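Long-range contacts in conserved hypothetical protein (Sulfolobus solfataricus, PDB 2FNA), which probably binds and hydrolyses ATP as an archaeal AAA+ ATPase: residues I32-G37 against G181-Y186; G37-G42 against S176-G181. All blocks are in the same frame, centred on the assembly; numbering follows the deposited sequence.

Contact 1 (I32-G37 against G181-Y186); sequences ITLVLG and GLLYDY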
# COMPACT_ATOMS: atom_id res chain seq x y z
N ILE A 32 15.63 -2.07 6.44
CA ILE A 32 14.24 -2.12 6.02
C ILE A 32 13.40 -1.07 6.74
O ILE A 32 13.38 -0.96 7.99
CB ILE A 32 13.61 -3.54 6.14
CG1 ILE A 32 14.29 -4.50 5.17
CG2 ILE A 32 12.11 -3.51 5.82
CD1 ILE A 32 13.93 -5.93 5.39
N THR A 33 12.77 -0.24 5.91
CA THR A 33 11.79 0.74 6.35
C THR A 33 10.41 0.25 5.87
O THR A 33 10.24 -0.09 4.68
CB THR A 33 12.14 2.15 5.84
OG1 THR A 33 13.35 2.60 6.46
CG2 THR A 33 11.00 3.15 6.08
N LEU A 34 9.48 0.12 6.83
CA LEU A 34 8.08 -0.21 6.54
C LEU A 34 7.25 1.08 6.51
O LEU A 34 7.36 1.94 7.38
CB LEU A 34 7.48 -1.18 7.55
CG LEU A 34 8.08 -2.58 7.64
CD1 LEU A 34 7.15 -3.40 8.49
CD2 LEU A 34 8.30 -3.25 6.26
N VAL A 35 6.45 1.21 5.46
CA VAL A 35 5.49 2.30 5.37
C VAL A 35 4.11 1.66 5.45
O VAL A 35 3.71 0.91 4.57
CB VAL A 35 5.68 3.14 4.07
CG1 VAL A 35 4.66 4.29 4.04
CG2 VAL A 35 7.13 3.76 4.02
N LEU A 36 3.41 1.99 6.52
CA LEU A 36 2.09 1.44 6.78
C LEU A 36 0.97 2.48 6.67
O LEU A 36 1.21 3.69 6.67
CB LEU A 36 2.06 0.80 8.18
CG LEU A 36 3.21 -0.16 8.52
CD1 LEU A 36 3.17 -0.60 9.97
CD2 LEU A 36 3.17 -1.38 7.62
N GLY A 37 -0.26 1.99 6.58
CA GLY A 37 -1.42 2.85 6.44
C GLY A 37 -2.45 2.21 5.53
O GLY A 37 -2.09 1.46 4.64
N GLY A 181 -1.50 -6.63 8.30
CA GLY A 181 -1.29 -7.99 8.77
C GLY A 181 -0.67 -8.85 7.70
O GLY A 181 0.18 -9.67 8.00
N LEU A 182 -1.10 -8.68 6.44
CA LEU A 182 -0.59 -9.50 5.35
C LEU A 182 0.87 -9.18 5.08
O LEU A 182 1.64 -10.07 4.78
CB LEU A 182 -1.45 -9.35 4.07
CG LEU A 182 -1.12 -10.36 2.95
CD1 LEU A 182 -1.52 -11.78 3.39
CD2 LEU A 182 -1.80 -10.02 1.62
N LEU A 183 1.24 -7.90 5.21
CA LEU A 183 2.66 -7.48 5.10
C LEU A 183 3.56 -8.12 6.15
O LEU A 183 4.62 -8.67 5.83
CB LEU A 183 2.79 -5.97 5.19
CG LEU A 183 4.24 -5.41 5.06
CD1 LEU A 183 4.91 -5.90 3.76
CD2 LEU A 183 4.31 -3.90 5.12
N TYR A 184 3.13 -8.08 7.41
CA TYR A 184 3.87 -8.79 8.46
C TYR A 184 3.97 -10.31 8.23
O TYR A 184 5.02 -10.91 8.45
CB TYR A 184 3.30 -8.43 9.85
CG TYR A 184 3.77 -7.07 10.35
CD1 TYR A 184 3.13 -5.89 9.96
CD2 TYR A 184 4.85 -6.96 11.22
CE1 TYR A 184 3.57 -4.64 10.42
CE2 TYR A 184 5.29 -5.73 11.67
CZ TYR A 184 4.65 -4.57 11.26
OH TYR A 184 5.08 -3.36 11.77
N ASP A 185 2.86 -10.94 7.81
CA ASP A 185 2.83 -12.34 7.46
C ASP A 185 3.81 -12.63 6.33
O ASP A 185 4.53 -13.63 6.36
CB ASP A 185 1.44 -12.76 7.00
CG ASP A 185 0.46 -12.81 8.12
OD1 ASP A 185 0.88 -12.53 9.25
OD2 ASP A 185 -0.72 -13.12 7.88
N TYR A 186 3.82 -11.76 5.33
CA TYR A 186 4.77 -11.93 4.20
C TYR A 186 6.25 -12.03 4.65
O TYR A 186 7.02 -12.85 4.14
CB TYR A 186 4.61 -10.82 3.17
CG TYR A 186 5.72 -10.90 2.15
CD1 TYR A 186 5.78 -11.95 1.25
CD2 TYR A 186 6.76 -10.01 2.18
CE1 TYR A 186 6.83 -12.08 0.35
CE2 TYR A 186 7.80 -10.12 1.29
CZ TYR A 186 7.84 -11.18 0.39
OH TYR A 186 8.90 -11.25 -0.51
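CG of Leu183 stands anti to its backbone N (chi1 -179°), and CG of Leu36 lies beside its own N, anti to the carbonyl carbon (chi1 -49°); from there the two CD2 methyls meet. Leu183 CD2 and Leu36 CD2 are 3.7 Å apart, and the side chains cross obliquely. Leu34, two residues back on the same face of strand 32-37, reaches the same Leu183 methyl less closely, its CD2 lying 4.2 Å from Leu183 CD2.

Tyr184 closes the contact from the partly exposed side. Its phenol end is the part that touches: Tyr184 OH lies 3.8 Å from Leu36 CD1 and 3.9 Å from Leu34 CD1, so the hydroxyl oxygen rests against a methyl of each leucine. Leu36 CD1 sits at the ring edge, near the ring plane, 4.1 Å from Tyr184 CE1, and the two side chains cross at about a right angle. Leu34 CD1 approaches the ring obliquely, close to CZ. An alanine in place of Tyr184 would probably open a gap beside the CD1 methyls of Leu34 and Leu36 and leave both freer to turn.

Strand and helix run nearly antiparallel, 154° between their directions, with axes 10.5 Å apart. Leu34 and Leu36 also pack on Thr203 of the neighbouring strand 202-206, while Val35, pointing away from helix 180-186, packs on helix 43-54 across the sheet. Helices on both faces of a parallel sheet are characteristic of the P-loop NTPase fold, and strand 32-37 leads into the probable Walker A loop. Apart from the phenol oxygen, the groups that meet are hydrocarbon, so the helix is held to this strand by apolar packing, without a directional polar bond between the two segments.

Contact 2 (G37-G42 against S176-G181); sequences GLRRTG and SGSEMG. With ADP (adenosine-5'-diphosphate), chain D.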
# COMPACT_ATOMS: atom_id res chain seq x y z
N GLY A 37 -0.26 1.99 6.58
CA GLY A 37 -1.42 2.85 6.44
C GLY A 37 -2.45 2.21 5.53
O GLY A 37 -2.09 1.46 4.64
N LEU A 38 -3.73 2.47 5.79
CA LEU A 38 -4.79 2.00 4.91
C LEU A 38 -4.59 2.57 3.53
O LEU A 38 -3.90 3.58 3.33
CB LEU A 38 -6.15 2.45 5.43
CG LEU A 38 -6.56 1.88 6.79
CD1 LEU A 38 -7.73 2.72 7.44
CD2 LEU A 38 -6.96 0.44 6.69
N ARG A 39 -5.22 1.94 2.56
CA ARG A 39 -5.29 2.52 1.26
C ARG A 39 -5.65 3.99 1.32
O ARG A 39 -6.48 4.41 2.12
CB ARG A 39 -6.28 1.80 0.37
CG ARG A 39 -5.74 0.61 -0.29
CD ARG A 39 -6.74 0.05 -1.27
NE ARG A 39 -6.78 -1.38 -1.12
CZ ARG A 39 -5.84 -2.21 -1.53
NH1 ARG A 39 -4.76 -1.76 -2.17
NH2 ARG A 39 -5.98 -3.51 -1.31
N ARG A 40 -5.00 4.75 0.45
CA ARG A 40 -5.30 6.17 0.23
C ARG A 40 -4.92 7.08 1.36
O ARG A 40 -5.46 8.19 1.47
CB ARG A 40 -6.77 6.34 -0.16
CG ARG A 40 -7.03 5.87 -1.54
CD ARG A 40 -8.51 5.83 -1.80
NE ARG A 40 -9.18 4.70 -1.14
CZ ARG A 40 -9.16 3.45 -1.59
NH1 ARG A 40 -8.51 3.13 -2.71
NH2 ARG A 40 -9.84 2.52 -0.95
N THR A 41 -3.94 6.66 2.16
CA THR A 41 -3.44 7.47 3.28
C THR A 41 -2.15 8.26 2.93
O THR A 41 -1.69 9.05 3.73
CB THR A 41 -3.27 6.65 4.59
OG1 THR A 41 -2.51 5.48 4.33
CG2 THR A 41 -4.64 6.25 5.19
N GLY A 42 -1.61 8.04 1.74
CA GLY A 42 -0.47 8.80 1.25
C GLY A 42 0.84 8.06 1.24
O GLY A 42 1.90 8.69 1.13
N SER A 176 6.08 -0.86 1.54
CA SER A 176 4.82 -0.32 1.99
C SER A 176 3.74 -1.39 1.94
O SER A 176 3.86 -2.36 1.19
CB SER A 176 4.39 0.85 1.11
OG SER A 176 3.99 0.39 -0.16
N GLY A 177 2.71 -1.24 2.76
CA GLY A 177 1.56 -2.12 2.62
C GLY A 177 0.28 -1.55 3.14
O GLY A 177 0.21 -1.10 4.29
N SER A 178 -0.76 -1.63 2.32
CA SER A 178 -2.08 -1.19 2.72
C SER A 178 -2.79 -2.22 3.58
O SER A 178 -3.81 -1.90 4.16
CB SER A 178 -2.94 -0.88 1.49
OG SER A 178 -2.42 0.27 0.82
N GLU A 179 -2.28 -3.45 3.60
CA GLU A 179 -2.89 -4.58 4.30
C GLU A 179 -1.83 -4.98 5.34
O GLU A 179 -0.96 -5.81 5.09
CB GLU A 179 -3.15 -5.75 3.32
CG GLU A 179 -4.19 -5.45 2.22
CD GLU A 179 -4.10 -6.42 1.02
OE1 GLU A 179 -2.98 -6.67 0.48
OE2 GLU A 179 -5.17 -6.91 0.57
N MSE A 180 -1.91 -4.37 6.51
CA MSE A 180 -0.82 -4.45 7.49
C MSE A 180 -0.49 -5.88 7.91
O MSE A 180 0.66 -6.27 7.90
CB MSE A 180 -1.16 -3.65 8.73
CG MSE A 180 0.04 -3.38 9.66
SE MSE A 180 -0.62 -2.47 11.27
CE MSE A 180 -2.51 -3.10 11.43
N GLY A 181 -1.50 -6.63 8.30
CA GLY A 181 -1.29 -7.99 8.77
C GLY A 181 -0.67 -8.85 7.70
O GLY A 181 0.18 -9.67 8.00
PB ADP D . -1.61 5.16 -0.69
O1B ADP D . -1.46 5.16 0.79
O2B ADP D . -2.87 4.42 -1.13
O3B ADP D . -0.40 4.83 -1.50
PA ADP D . -1.48 7.69 -2.20
O1A ADP D . -0.10 8.24 -2.03
O2A ADP D . -1.65 6.99 -3.48
O3A ADP D . -2.01 6.74 -0.99
O5' ADP D . -2.47 8.91 -1.95
C5' ADP D . -3.88 8.82 -2.21
C4' ADP D . -4.39 10.15 -2.76
O4' ADP D . -4.47 11.14 -1.75
C3' ADP D . -3.53 10.76 -3.82
O3' ADP D . -4.39 11.56 -4.66
C2' ADP D . -2.61 11.70 -3.07
O2' ADP D . -2.15 12.78 -3.86
C1' ADP D . -3.55 12.19 -2.00
N9 ADP D . -2.95 12.49 -0.71
C8 ADP D . -2.81 11.64 0.32
N7 ADP D . -2.28 12.26 1.37
C5 ADP D . -2.04 13.54 1.01
C6 ADP D . -1.49 14.76 1.63
N6 ADP D . -1.04 14.73 2.91
N1 ADP D . -1.46 15.91 0.90
C2 ADP D . -1.91 15.97 -0.36
N3 ADP D . -2.43 14.90 -0.99
C4 ADP D . -2.52 13.70 -0.36
O HOH W 1 -0.58 -1.01 6.63
O HOH W 2 -6.29 -0.76 3.30
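Ser178 packs closely against the loop that follows strand 32-37. The CA-H of Ser178 points at Gly37 O almost straight, 169° at the hydrogen, with Ser178 CA and Gly37 O 3.3 Å apart. Ser178 OG lies 3.5 Å from Arg39 CG, and Ser178 CB lies over one face of the Arg39 guanidinium, offset toward its rim. The serine hydroxyl is hydrogen-bonded to Glu145 and Lys43, and Lys43 also binds Gly37 O, so this lysine joins the two segments at the packed side.

Elsewhere the join is looser and partly made by water. A water accepts from Arg39 N and donates to Ser178 O, 2.9 Å from that oxygen. Farther out, the bend of Arg39 at chi3 (-136°) turns NE aside from the line of the chain, and Arg39 NH2 forms a long salt bridge, 4.0 Å, with Glu179 OE2. The two side chains lie side by side, pointing the same way, with the guanidinium and carboxylate planes 59° apart. Glu179 has firmer partners in Gln147 and His335.

Residues 37-42 open the probable P-loop (Walker A), and Leu38 to Thr41 form a type II turn. Thr41 OG1 donates to Leu38 O across 2.6 Å, in the carbonyl plane, bracing the turn. On the nucleotide side, Arg40 N gives ADP O2B a 2.7 Å hydrogen bond, and Gly42 N binds O3A and, weakly, O1B. Backbone amides thus hold the phosphates, the side chain of Ser178 lies about 5 Å from the magnesium ion, and residues 176-181 are joined to the phosphate loop through close packing, bridging water and the shared Lys43.

In the fold
From the N terminus, strand 32-37 comes first and runs straight into the phosphate-binding loop 37-42, with Gly37 common to both contacts. The chain then builds helix 43-54 and strands 58-62 and 139-144 before returning along strand 171-177, the immediate neighbour of 32-37 in the parallel sheet. Contact 2 closes this excursion at 176-181; contact 1 closes a slightly longer one at 181-186, so contact 2 is nested inside it, and Gly181 is shared. The two centres lie 8 Å apart, with Val35 O and Gly177 N probably hydrogen-bonded between them. Together they tie the inner strand 32-37, the nucleotide loop and helix 180-186 into one unit.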